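Local atomic coordinates of BCL2-like 10 (Apoptosis facilitator) (PDB entry 6H1N), a protein that belongs to the Bcl-2 family of apoptosis regulators, probably acts as a pro-survival protein and may have channel activity. Residues A[7-12]-A[138-143]; A[14-19]-A[31-36]; A[93-98]-A[120-125]. All coordinates share one frame; numbering follows the deposited sequence.

Contact 1. Residues A[7-12]-A[138-143]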
ATOM      1  N   CYS A   7     -14.589  -3.200   9.181  1.00 49.00           N
ATOM      2  CA  CYS A   7     -14.695  -1.768   8.949  1.00 47.42           C
ATOM      3  C   CYS A   7     -13.503  -1.016   9.530  1.00 46.92           C
ATOM      4  O   CYS A   7     -12.863  -0.200   8.851  1.00 47.80           O
ATOM      5  CB  CYS A   7     -16.005  -1.291   9.554  1.00 53.11           C
ATOM      6  SG  CYS A   7     -16.130   0.443   9.372  1.00 55.17           S
ATOM      7  N   TRP A   8     -13.150  -1.304  10.777  1.00 48.05           N
ATOM      8  CA  TRP A   8     -12.007  -0.617  11.351  1.00 50.34           C
ATOM      9  C   TRP A   8     -10.723  -0.913  10.576  1.00 54.43           C
ATOM     10  O   TRP A   8      -9.935  -0.002  10.311  1.00 43.69           O
ATOM     11  CB  TRP A   8     -11.845  -0.979  12.813  1.00 56.79           C
ATOM     12  CG  TRP A   8     -10.838  -0.060  13.518  1.00 61.55           C
ATOM     13  CD1 TRP A   8     -10.796   1.340  13.529  1.00 73.25           C
ATOM     14  CD2 TRP A   8      -9.734  -0.493  14.309  1.00 67.04           C
ATOM     15  NE1 TRP A   8      -9.732   1.773  14.299  1.00 79.37           N
ATOM     16  CE2 TRP A   8      -9.062   0.670  14.781  1.00 82.17           C
ATOM     17  CE3 TRP A   8      -9.246  -1.760  14.673  1.00 83.02           C
ATOM     18  CZ2 TRP A   8      -7.930   0.596  15.606  1.00125.52           C
ATOM     19  CZ3 TRP A   8      -8.124  -1.835  15.499  1.00134.11           C
ATOM     20  CH2 TRP A   8      -7.477  -0.660  15.954  1.00154.92           C
ATOM     21  N   LEU A   9     -10.499  -2.170  10.182  1.00 45.81           N
ATOM     22  CA  LEU A   9      -9.292  -2.461   9.413  1.00 47.17           C
ATOM     23  C   LEU A   9      -9.296  -1.767   8.057  1.00 44.93           C
ATOM     24  O   LEU A   9      -8.246  -1.297   7.598  1.00 46.30           O
ATOM     25  CB  LEU A   9      -9.135  -3.960   9.203  1.00 46.04           C
ATOM     26  CG  LEU A   9      -8.697  -4.709  10.451  1.00 46.10           C
ATOM     27  CD1 LEU A   9      -8.825  -6.186  10.160  1.00 46.92           C
ATOM     28  CD2 LEU A   9      -7.299  -4.405  10.936  1.00 46.37           C
ATOM     29  N   ARG A  10     -10.435  -1.784   7.359  1.00 41.55           N
ATOM     30  CA  ARG A  10     -10.534  -1.113   6.063  1.00 43.45           C
ATOM     31  C   ARG A  10     -10.227   0.372   6.190  1.00 37.33           C
ATOM     32  O   ARG A  10      -9.458   0.927   5.395  1.00 42.03           O
ATOM     33  CB  ARG A  10     -11.935  -1.313   5.462  1.00 41.98           C
ATOM     34  CG  ARG A  10     -12.214  -2.751   4.953  1.00 48.26           C
ATOM     35  CD  ARG A  10     -13.507  -2.882   4.063  1.00 68.55           C
ATOM     36  NE  ARG A  10     -14.696  -2.296   4.698  1.00 84.93           N
ATOM     37  CZ  ARG A  10     -15.556  -2.965   5.471  1.00104.26           C
ATOM     38  NH1 ARG A  10     -16.599  -2.346   6.015  1.00107.06           N
ATOM     39  NH2 ARG A  10     -15.396  -4.266   5.688  1.00112.71           N
ATOM     40  N   GLU A  11     -10.863   1.047   7.154  1.00 36.32           N
ATOM     41  CA  GLU A  11     -10.640   2.479   7.336  1.00 35.96           C
ATOM     42  C   GLU A  11      -9.184   2.769   7.671  1.00 37.87           C
ATOM     43  O   GLU A  11      -8.597   3.723   7.150  1.00 35.03           O
ATOM     44  CB  GLU A  11     -11.560   3.028   8.431  1.00 41.80           C
ATOM     45  CG  GLU A  11     -13.045   2.856   8.040  1.00 40.24           C
ATOM     46  CD  GLU A  11     -13.498   3.882   6.985  1.00 40.88           C
ATOM     47  OE1 GLU A  11     -12.612   4.620   6.522  1.00 44.41           O
ATOM     48  OE2 GLU A  11     -14.699   3.976   6.624  1.00 45.47           O
ATOM     49  N   GLN A  12      -8.605   1.981   8.577  1.00 38.02           N
ATOM     50  CA  GLN A  12      -7.212   2.182   8.953  1.00 40.00           C
ATOM     51  C   GLN A  12      -6.303   2.014   7.755  1.00 37.13           C
ATOM     52  O   GLN A  12      -5.426   2.844   7.508  1.00 36.16           O
ATOM     53  CB  GLN A  12      -6.793   1.187  10.022  1.00 40.48           C
ATOM     54  CG  GLN A  12      -7.103   1.507  11.438  1.00 42.34           C
ATOM     55  CD  GLN A  12      -6.451   0.441  12.324  1.00 44.77           C
ATOM     56  OE1 GLN A  12      -6.926  -0.690  12.414  1.00 46.29           O
ATOM     57  NE2 GLN A  12      -5.305   0.773  12.886  1.00 47.63           N
ATOM     58  N   GLY A 138      -2.471  -9.750  14.179  1.00 44.78           N
ATOM     59  CA  GLY A 138      -2.529  -8.640  15.098  1.00 42.97           C
ATOM     60  C   GLY A 138      -2.940  -7.313  14.503  1.00 36.78           C
ATOM     61  O   GLY A 138      -2.860  -6.299  15.199  1.00 37.50           O
ATOM     62  N   GLY A 139      -3.376  -7.267  13.261  1.00 35.80           N
ATOM     63  CA  GLY A 139      -3.877  -5.948  12.886  1.00 33.22           C
ATOM     64  C   GLY A 139      -2.700  -5.004  12.662  1.00 34.99           C
ATOM     65  O   GLY A 139      -1.545  -5.448  12.613  1.00 36.62           O
ATOM     66  N   TRP A 140      -2.993  -3.691  12.496  1.00 37.26           N
ATOM     67  CA  TRP A 140      -1.915  -2.715  12.261  1.00 32.68           C
ATOM     68  C   TRP A 140      -1.048  -2.599  13.506  1.00 40.99           C
ATOM     69  O   TRP A 140       0.127  -2.239  13.403  1.00 38.82           O
ATOM     70  CB  TRP A 140      -2.448  -1.317  11.763  1.00 36.07           C
ATOM     71  CG  TRP A 140      -2.959  -1.504  10.359  1.00 36.08           C
ATOM     72  CD1 TRP A 140      -4.257  -1.557   9.958  1.00 37.52           C
ATOM     73  CD2 TRP A 140      -2.173  -1.807   9.191  1.00 35.65           C
ATOM     74  NE1 TRP A 140      -4.335  -1.865   8.619  1.00 43.04           N
ATOM     75  CE2 TRP A 140      -3.063  -2.035   8.126  1.00 35.64           C
ATOM     76  CE3 TRP A 140      -0.806  -1.898   8.950  1.00 38.09           C
ATOM     77  CZ2 TRP A 140      -2.630  -2.349   6.826  1.00 36.26           C
ATOM     78  CZ3 TRP A 140      -0.367  -2.191   7.661  1.00 37.68           C
ATOM     79  CH2 TRP A 140      -1.276  -2.422   6.620  1.00 38.01           C
ATOM     80  N   GLU A 141      -1.570  -2.986  14.667  1.00 44.61           N
ATOM     81  CA  GLU A 141      -0.693  -3.014  15.828  1.00 48.58           C
ATOM     82  C   GLU A 141       0.406  -4.041  15.623  1.00 46.40           C
ATOM     83  O   GLU A 141       1.566  -3.796  15.967  1.00 47.77           O
ATOM     84  CB  GLU A 141      -1.490  -3.285  17.101  1.00 73.74           C
ATOM     85  CG  GLU A 141      -2.547  -2.202  17.365  1.00112.18           C
ATOM     86  CD  GLU A 141      -3.794  -2.219  16.387  1.00118.64           C
ATOM     87  OE1 GLU A 141      -4.092  -3.273  15.749  1.00 95.17           O
ATOM     88  OE2 GLU A 141      -4.482  -1.161  16.266  1.00129.73           O
ATOM     89  N   GLY A 142       0.086  -5.167  14.989  1.00 39.98           N
ATOM     90  CA  GLY A 142       1.109  -6.179  14.772  1.00 40.75           C
ATOM     91  C   GLY A 142       2.140  -5.742  13.752  1.00 37.43           C
ATOM     92  O   GLY A 142       3.331  -6.037  13.883  1.00 43.34           O
ATOM     93  N   PHE A 143       1.696  -5.036  12.719  1.00 37.56           N
ATOM     94  CA  PHE A 143       2.638  -4.366  11.832  1.00 34.47           C
ATOM     95  C   PHE A 143       3.613  -3.472  12.595  1.00 39.33           C
ATOM     96  O   PHE A 143       4.820  -3.509  12.331  1.00 48.27           O
ATOM     97  CB  PHE A 143       1.869  -3.554  10.813  1.00 37.79           C
ATOM     98  CG  PHE A 143       2.739  -2.828   9.823  1.00 35.53           C
ATOM     99  CD1 PHE A 143       3.539  -3.510   8.947  1.00 35.81           C
ATOM    100  CD2 PHE A 143       2.740  -1.449   9.745  1.00 34.34           C
ATOM    101  CE1 PHE A 143       4.333  -2.812   7.980  1.00 36.88           C
ATOM    102  CE2 PHE A 143       3.546  -0.760   8.785  1.00 35.95           C
ATOM    103  CZ  PHE A 143       4.320  -1.446   7.906  1.00 30.66           C
TER
HETATM  104  O   HOH W   1      -5.694  -2.913  13.573  1.00 42.86           O
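Leu9 and Gly139 mark the closest backbone approach between residues 7-12 and 138-143, with 7.3 Å between their CA atoms. The two helical segments run at 48° to one another and their axes come no nearer than 11.3 Å, a spacing that side chains and one water have to bridge. Gly138, with positive phi, is the C-prime residue of the Schellman motif that closes helix 131-136, and helix 139-149 follows. Beside that turn the Leu9 methyl CD2 lies 4.2 Å from Gly139 CA and also packs against Trp140 CD1.

This turn carries the Gly-Gly-Trp signature of the BH2 motif of Bcl-2 proteins, and its tryptophan supplies much of the contact. The side chains of Gln12 and Trp140 run alongside each other with opposite headings, Gln12 CB lying 3.7 Å from Trp140 CD1. The amide stands almost upright to the indole, at 84°; its OE1 lies at the ring edge, in plane, while NE2 packs near Trp140 CB. The same OE1 sits over the centre of the Trp8 ring. Trp140 NE1 is hydrogen-bonded to Thr13 OG1, on the residue next to Gln12.

A polar link runs through a single water, which accepts from Trp140 N and donates to Gln12 OE1 at 2.8 Å and to Glu141 OE1 at 2.7 Å. Three bonds thus grip the water and tie the first turn of helix 139-149 to helix 5-24. Glu141 folds back through its bend at chi2 (72°), which places OE1 at the water and leaves OE2 oblique to the ring of Trp8, exposed like Glu141 itself, at 3.1 Å from Trp8 CH2, with the carboxylate and ring planes nearly parallel.

Contact 2. Residues A[14-19]-A[31-36]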
ATOM      1  N   LEU A  14      -7.088   2.344   4.627  1.00 33.94           N
ATOM      2  CA  LEU A  14      -7.356   3.433   3.692  1.00 37.05           C
ATOM      3  C   LEU A  14      -6.538   4.668   4.028  1.00 36.83           C
ATOM      4  O   LEU A  14      -5.940   5.295   3.148  1.00 40.39           O
ATOM      5  CB  LEU A  14      -8.847   3.776   3.715  1.00 32.20           C
ATOM      6  CG  LEU A  14      -9.280   5.049   2.960  1.00 33.25           C
ATOM      7  CD1 LEU A  14      -9.207   4.837   1.455  1.00 39.75           C
ATOM      8  CD2 LEU A  14     -10.674   5.598   3.394  1.00 35.55           C
ATOM      9  N   LEU A  15      -6.576   5.074   5.288  1.00 38.30           N
ATOM     10  CA  LEU A  15      -5.845   6.254   5.700  1.00 37.38           C
ATOM     11  C   LEU A  15      -4.343   5.997   5.738  1.00 39.68           C
ATOM     12  O   LEU A  15      -3.560   6.909   5.463  1.00 40.81           O
ATOM     13  CB  LEU A  15      -6.402   6.710   7.043  1.00 44.68           C
ATOM     14  CG  LEU A  15      -7.881   7.115   7.020  1.00 45.51           C
ATOM     15  CD1 LEU A  15      -8.397   7.302   8.413  1.00 49.36           C
ATOM     16  CD2 LEU A  15      -8.003   8.377   6.236  1.00 48.55           C
ATOM     17  N   LEU A  16      -3.911   4.786   6.024  1.00 35.01           N
ATOM     18  CA  LEU A  16      -2.477   4.528   5.886  1.00 34.17           C
ATOM     19  C   LEU A  16      -2.037   4.690   4.434  1.00 34.61           C
ATOM     20  O   LEU A  16      -0.967   5.247   4.150  1.00 36.14           O
ATOM     21  CB  LEU A  16      -2.200   3.140   6.402  1.00 33.18           C
ATOM     22  CG  LEU A  16      -0.767   2.741   6.675  1.00 48.28           C
ATOM     23  CD1 LEU A  16      -0.216   3.625   7.784  1.00 60.35           C
ATOM     24  CD2 LEU A  16      -0.760   1.277   7.079  1.00 45.47           C
ATOM     25  N   ALA A  17      -2.849   4.189   3.499  1.00 33.75           N
ATOM     26  CA  ALA A  17      -2.488   4.313   2.095  1.00 37.16           C
ATOM     27  C   ALA A  17      -2.598   5.748   1.637  1.00 38.91           C
ATOM     28  O   ALA A  17      -1.817   6.190   0.786  1.00 40.55           O
ATOM     29  CB  ALA A  17      -3.366   3.421   1.216  1.00 34.66           C
ATOM     30  N   GLU A  18      -3.572   6.504   2.155  1.00 36.77           N
ATOM     31  CA  GLU A  18      -3.618   7.917   1.793  1.00 39.04           C
ATOM     32  C   GLU A  18      -2.370   8.634   2.296  1.00 41.90           C
ATOM     33  O   GLU A  18      -1.819   9.500   1.611  1.00 41.86           O
ATOM     34  CB  GLU A  18      -4.885   8.590   2.331  1.00 50.76           C
ATOM     35  CG  GLU A  18      -6.233   7.992   1.849  1.00 72.15           C
ATOM     36  CD  GLU A  18      -6.777   8.650   0.593  1.00 82.28           C
ATOM     37  OE1 GLU A  18      -6.000   9.408  -0.043  1.00 81.98           O
ATOM     38  OE2 GLU A  18      -7.970   8.402   0.264  1.00 86.34           O
ATOM     39  N   ASP A  19      -1.891   8.268   3.479  1.00 37.94           N
ATOM     40  CA  ASP A  19      -0.672   8.911   3.950  1.00 38.57           C
ATOM     41  C   ASP A  19       0.513   8.599   3.038  1.00 33.63           C
ATOM     42  O   ASP A  19       1.255   9.503   2.641  1.00 36.36           O
ATOM     43  CB  ASP A  19      -0.382   8.490   5.380  1.00 36.98           C
ATOM     44  CG  ASP A  19       0.892   9.105   5.864  1.00 39.26           C
ATOM     45  OD1 ASP A  19       0.931  10.337   5.982  1.00 40.15           O
ATOM     46  OD2 ASP A  19       1.904   8.414   6.028  1.00 40.54           O
ATOM     47  N   PRO A  31       4.137  11.998  10.523  1.00 44.17           N
ATOM     48  CA  PRO A  31       3.290  10.837  10.352  1.00 37.52           C
ATOM     49  C   PRO A  31       2.017  10.941  11.173  1.00 40.21           C
ATOM     50  O   PRO A  31       2.027  11.303  12.365  1.00 38.59           O
ATOM     51  CB  PRO A  31       4.179   9.672  10.812  1.00 52.19           C
ATOM     52  CG  PRO A  31       5.633  10.153  10.540  1.00 50.86           C
ATOM     53  CD  PRO A  31       5.526  11.637  10.897  1.00 52.15           C
ATOM     54  N   PRO A  32       0.875  10.597  10.568  1.00 39.33           N
ATOM     55  CA  PRO A  32      -0.389  10.727  11.301  1.00 41.33           C
ATOM     56  C   PRO A  32      -0.642   9.644  12.350  1.00 41.56           C
ATOM     57  O   PRO A  32      -1.619   9.772  13.108  1.00 44.20           O
ATOM     58  CB  PRO A  32      -1.442  10.661  10.176  1.00 40.65           C
ATOM     59  CG  PRO A  32      -0.833  10.006   9.089  1.00 41.93           C
ATOM     60  CD  PRO A  32       0.642  10.411   9.128  1.00 43.04           C
ATOM     61  N   SER A  33       0.174   8.592  12.396  1.00 41.60           N
ATOM     62  CA  SER A  33      -0.046   7.451  13.279  1.00 37.77           C
ATOM     63  C   SER A  33       1.257   6.666  13.378  1.00 41.75           C
ATOM     64  O   SER A  33       2.207   6.902  12.630  1.00 38.52           O
ATOM     65  CB  SER A  33      -1.168   6.567  12.751  1.00 42.75           C
ATOM     66  OG  SER A  33      -0.763   5.965  11.531  1.00 41.24           O
ATOM     67  N   GLU A  34       1.300   5.733  14.319  1.00 44.09           N
ATOM     68  CA  GLU A  34       2.488   4.903  14.417  1.00 42.37           C
ATOM     69  C   GLU A  34       2.624   4.009  13.196  1.00 39.50           C
ATOM     70  O   GLU A  34       3.727   3.839  12.658  1.00 34.89           O
ATOM     71  CB  GLU A  34       2.437   4.066  15.682  1.00 55.43           C
ATOM     72  CG  GLU A  34       3.720   3.327  15.940  1.00 65.30           C
ATOM     73  CD  GLU A  34       3.688   2.463  17.209  1.00 79.26           C
ATOM     74  OE1 GLU A  34       2.628   2.401  17.881  1.00 90.50           O
ATOM     75  OE2 GLU A  34       4.732   1.837  17.527  1.00 75.10           O
ATOM     76  N   SER A  35       1.516   3.425  12.744  0.50 37.50           N
ATOM     77  CA  SER A  35       1.555   2.583  11.552  0.50 37.78           C
ATOM     78  C   SER A  35       2.110   3.339  10.342  0.50 40.92           C
ATOM     79  O   SER A  35       2.880   2.777   9.553  0.50 36.82           O
ATOM     80  CB  SER A  35       0.151   2.050  11.262  0.50 36.35           C
ATOM     81  OG  SER A  35      -0.366   1.321  12.366  0.50 39.04           O
ATOM     82  N   ALA A  36       1.715   4.608  10.178  1.00 36.58           N
ATOM     83  CA  ALA A  36       2.250   5.449   9.098  1.00 34.48           C
ATOM     84  C   ALA A  36       3.755   5.709   9.230  1.00 35.21           C
ATOM     85  O   ALA A  36       4.487   5.643   8.229  1.00 33.81           O
ATOM     86  CB  ALA A  36       1.464   6.765   9.077  1.00 37.05           C
TER
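The N-terminal cap of helix 34-49 packs against helix 5-24 here, with Leu16 and Asp19 meeting Pro32, Ser35 and Ala36. Ser33 holds the N-cap position: its OG accepts from Ala36 N at 3.1 Å, and the N-H points nearly straight at it (160°). Leu16 presses its methyl CD1 against the first turn that this bond closes, 3.2 Å from Ala36 N and 3.8 Å from Ala36 CB. With CG anti to the backbone N (chi1 -166°), the leucine swings its branch across to the capped turn, and its side chain also packs on Trp140 and Phe95. In this all-helical Bcl-2 fold the contact joins the first helix to the beginning of the second, after the connecting loop between them.

One turn beyond Leu16, Asp19 brings its carboxylate to the same region. OD1 approaches the ring carbon Pro32 CD at 3.2 Å, the two side chains crossing at a slant, while OD2 lies 3.5 Å from Ala36 CB. A polar partner of this buried acid lies outside the two segments: OD1 forms a salt bridge with Arg40 of helix 34-49, whose side chain also touches Pro32.

Contact 3. Residues A[93-98]-A[120-125]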
ATOM      1  N   SER A  93       5.255  -4.356   0.201  0.61 35.52           N
ATOM      2  CA  SER A  93       5.513  -4.242  -1.243  0.61 79.30           C
ATOM      3  C   SER A  93       4.322  -3.614  -1.963  0.61 37.12           C
ATOM      4  O   SER A  93       4.503  -2.863  -2.933  0.61 40.33           O
ATOM      5  CB  SER A  93       5.893  -5.615  -1.829  0.61 35.95           C
ATOM      6  OG  SER A  93       4.801  -6.506  -1.916  0.61 36.37           O
ATOM      7  N   ILE A  94       3.107  -3.826  -1.457  1.00 31.53           N
ATOM      8  CA  ILE A  94       1.931  -3.229  -2.066  1.00 30.11           C
ATOM      9  C   ILE A  94       1.993  -1.713  -1.946  1.00 36.57           C
ATOM     10  O   ILE A  94       1.758  -0.988  -2.921  1.00 33.49           O
ATOM     11  CB  ILE A  94       0.658  -3.811  -1.426  1.00 31.72           C
ATOM     12  CG1 ILE A  94       0.449  -5.272  -1.865  1.00 32.69           C
ATOM     13  CG2 ILE A  94      -0.541  -3.025  -1.843  1.00 35.75           C
ATOM     14  CD1 ILE A  94      -0.597  -6.058  -0.991  1.00 37.31           C
ATOM     15  N   PHE A  95       2.381  -1.218  -0.757  1.00 32.62           N
ATOM     16  CA  PHE A  95       2.466   0.221  -0.522  1.00 30.46           C
ATOM     17  C   PHE A  95       3.580   0.820  -1.357  1.00 30.50           C
ATOM     18  O   PHE A  95       3.373   1.816  -2.057  1.00 37.88           O
ATOM     19  CB  PHE A  95       2.651   0.496   0.976  1.00 28.89           C
ATOM     20  CG  PHE A  95       1.369   0.408   1.743  1.00 29.81           C
ATOM     21  CD1 PHE A  95       0.690   1.552   2.137  1.00 33.25           C
ATOM     22  CD2 PHE A  95       0.819  -0.831   2.038  1.00 35.57           C
ATOM     23  CE1 PHE A  95      -0.514   1.463   2.833  1.00 37.51           C
ATOM     24  CE2 PHE A  95      -0.389  -0.937   2.723  1.00 35.63           C
ATOM     25  CZ  PHE A  95      -1.056   0.208   3.130  1.00 35.15           C
ATOM     26  N   THR A  96       4.730   0.151  -1.391  1.00 33.66           N
ATOM     27  CA  THR A  96       5.863   0.603  -2.199  1.00 34.59           C
ATOM     28  C   THR A  96       5.454   0.823  -3.642  1.00 36.06           C
ATOM     29  O   THR A  96       5.695   1.890  -4.225  1.00 35.78           O
ATOM     30  CB  THR A  96       6.971  -0.439  -2.107  1.00 37.36           C
ATOM     31  OG1 THR A  96       7.369  -0.570  -0.732  1.00 37.53           O
ATOM     32  CG2 THR A  96       8.150  -0.068  -2.984  1.00 36.72           C
ATOM     33  N   PHE A  97       4.826  -0.196  -4.232  1.00 38.79           N
ATOM     34  CA  PHE A  97       4.426  -0.110  -5.627  1.00 33.99           C
ATOM     35  C   PHE A  97       3.484   1.051  -5.836  1.00 31.71           C
ATOM     36  O   PHE A  97       3.681   1.868  -6.746  1.00 34.82           O
ATOM     37  CB  PHE A  97       3.768  -1.408  -6.078  1.00 39.31           C
ATOM     38  CG  PHE A  97       3.211  -1.339  -7.474  1.00 36.14           C
ATOM     39  CD1 PHE A  97       4.041  -1.463  -8.587  1.00 46.63           C
ATOM     40  CD2 PHE A  97       1.870  -1.117  -7.675  1.00 39.04           C
ATOM     41  CE1 PHE A  97       3.538  -1.381  -9.867  1.00 41.38           C
ATOM     42  CE2 PHE A  97       1.361  -1.081  -8.939  1.00 42.60           C
ATOM     43  CZ  PHE A  97       2.201  -1.214 -10.044  1.00 40.39           C
ATOM     44  N   THR A  98       2.488   1.196  -4.969  1.00 29.29           N
ATOM     45  CA  THR A  98       1.515   2.256  -5.171  1.00 34.45           C
ATOM     46  C   THR A  98       2.122   3.632  -4.972  1.00 33.36           C
ATOM     47  O   THR A  98       1.677   4.608  -5.595  1.00 35.49           O
ATOM     48  CB  THR A  98       0.355   2.071  -4.230  1.00 39.94           C
ATOM     49  OG1 THR A  98      -0.178   0.760  -4.408  1.00 41.15           O
ATOM     50  CG2 THR A  98      -0.686   3.035  -4.593  1.00 42.63           C
ATOM     51  N   GLU A 120      -8.404   3.269  -1.846  1.00 40.92           N
ATOM     52  CA  GLU A 120      -9.578   2.436  -1.624  1.00 53.58           C
ATOM     53  C   GLU A 120      -9.319   1.016  -2.078  1.00 41.51           C
ATOM     54  O   GLU A 120      -9.696   0.051  -1.397  1.00 37.99           O
ATOM     55  CB  GLU A 120     -10.772   3.003  -2.375  1.00 50.14           C
ATOM     56  CG  GLU A 120     -11.570   3.988  -1.627  1.00 69.42           C
ATOM     57  CD  GLU A 120     -12.818   4.306  -2.386  1.00 90.26           C
ATOM     58  OE1 GLU A 120     -12.853   5.353  -3.090  1.00102.88           O
ATOM     59  OE2 GLU A 120     -13.733   3.452  -2.288  1.00 78.51           O
ATOM     60  N   THR A 121      -8.636   0.877  -3.223  1.00 39.75           N
ATOM     61  CA  THR A 121      -8.357  -0.436  -3.793  1.00 46.94           C
ATOM     62  C   THR A 121      -7.450  -1.209  -2.863  1.00 38.35           C
ATOM     63  O   THR A 121      -7.707  -2.382  -2.554  1.00 42.91           O
ATOM     64  CB  THR A 121      -7.730  -0.302  -5.194  1.00 47.07           C
ATOM     65  OG1 THR A 121      -8.611   0.410  -6.071  1.00 41.81           O
ATOM     66  CG2 THR A 121      -7.483  -1.683  -5.839  1.00 63.18           C
ATOM     67  N   ILE A 122      -6.442  -0.542  -2.312  1.00 35.03           N
ATOM     68  CA  ILE A 122      -5.635  -1.197  -1.309  1.00 31.52           C
ATOM     69  C   ILE A 122      -6.496  -1.574  -0.113  1.00 32.56           C
ATOM     70  O   ILE A 122      -6.464  -2.720   0.347  1.00 36.03           O
ATOM     71  CB  ILE A 122      -4.442  -0.315  -0.904  1.00 35.12           C
ATOM     72  CG1 ILE A 122      -3.473  -0.234  -2.078  1.00 31.89           C
ATOM     73  CG2 ILE A 122      -3.846  -0.930   0.324  1.00 32.67           C
ATOM     74  CD1 ILE A 122      -2.396   0.854  -1.887  1.00 35.84           C
ATOM     75  N   ALA A 123      -7.330  -0.664   0.361  1.00 36.57           N
ATOM     76  CA  ALA A 123      -8.087  -0.960   1.579  1.00 35.41           C
ATOM     77  C   ALA A 123      -9.042  -2.133   1.377  1.00 34.59           C
ATOM     78  O   ALA A 123      -9.263  -2.936   2.295  1.00 38.31           O
ATOM     79  CB  ALA A 123      -8.848   0.280   2.009  1.00 35.43           C
ATOM     80  N   ASP A 124      -9.640  -2.225   0.192  1.00 36.15           N
ATOM     81  CA  ASP A 124     -10.573  -3.302  -0.100  1.00 41.06           C
ATOM     82  C   ASP A 124      -9.862  -4.639  -0.161  1.00 45.22           C
ATOM     83  O   ASP A 124     -10.381  -5.649   0.331  1.00 46.60           O
ATOM     84  CB  ASP A 124     -11.283  -3.030  -1.425  1.00 49.43           C
ATOM     85  CG  ASP A 124     -12.285  -1.915  -1.315  1.00 45.98           C
ATOM     86  OD1 ASP A 124     -12.775  -1.420  -2.351  1.00 47.67           O
ATOM     87  OD2 ASP A 124     -12.545  -1.515  -0.161  1.00 45.09           O
ATOM     88  N   TYR A 125      -8.684  -4.675  -0.779  1.00 39.16           N
ATOM     89  CA  TYR A 125      -7.927  -5.916  -0.859  1.00 45.30           C
ATOM     90  C   TYR A 125      -7.444  -6.360   0.523  1.00 44.09           C
ATOM     91  O   TYR A 125      -7.734  -7.481   0.956  1.00 43.82           O
ATOM     92  CB  TYR A 125      -6.757  -5.748  -1.839  1.00 41.19           C
ATOM     93  CG  TYR A 125      -5.875  -6.965  -1.932  1.00 42.34           C
ATOM     94  CD1 TYR A 125      -4.604  -6.962  -1.383  1.00 41.28           C
ATOM     95  CD2 TYR A 125      -6.322  -8.113  -2.559  1.00 46.51           C
ATOM     96  CE1 TYR A 125      -3.813  -8.059  -1.457  1.00 52.70           C
ATOM     97  CE2 TYR A 125      -5.549  -9.215  -2.627  1.00 49.84           C
ATOM     98  CZ  TYR A 125      -4.294  -9.191  -2.079  1.00 52.67           C
ATOM     99  OH  TYR A 125      -3.516 -10.316  -2.173  1.00 50.85           O
TER
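Ile122 and Ile94 pack across the central helical hairpin of the Bcl-2 fold, in which helices 88-108 and 115-129 run antiparallel, at 167° between these short segments. The segment axes are 11.5 Å apart at their closest, and large aliphatic and aromatic side chains fill the interval.

Along residues 120-125, Ile122 is the first to reach the partner, and each of its branches has a task. CG1 passes alongside Ile94 CG2 at 4.1 Å, the two isoleucines having opposite headings. CG2 lies obliquely off the Phe95 ring, 4.1 Å from CZ. CD1 meets Thr98 tip to tip, 3.4 Å from OG1. That hydroxyl is already engaged within its own helix: OG1 donates to Ile94 O at 3.0 Å, and this carbonyl also takes the bond from Thr98 N, the two donors arriving on opposite faces of its plane. The buried threonine can thus present itself to a methyl group with its polar need met.

Tyr125, one turn on, has CG anti to the backbone N (chi1 177°), which sets its ring beside Ile94. Met77 of helix 69-81 packs against both residues. The two side chains cross at about a right angle, and Ile94 CD1 ends obliquely off the ring, 3.8 Å from Tyr125 CE1.

How the contacts relate
Contact 3 lies about 3 Å from the centre of the chain, measured centre to centre, and is a wholly buried, almost purely apolar helix pairing. Contacts 1 and 2 are only partly buried, about 13 and 10 Å from that centre, and mix hydrocarbon with polar groups: a bound water and a carboxylate in contact 1, a helix cap and a buried acid paired with Arg40, outside the two segments, in contact 2. Those two share helix 5-24 and meet where Trp140 CZ3 lies 3.5 Å from Leu16 CD2. The same first helix also borders contact 3, since Ala17 CA packs 3.5 Å from Phe95 CE1.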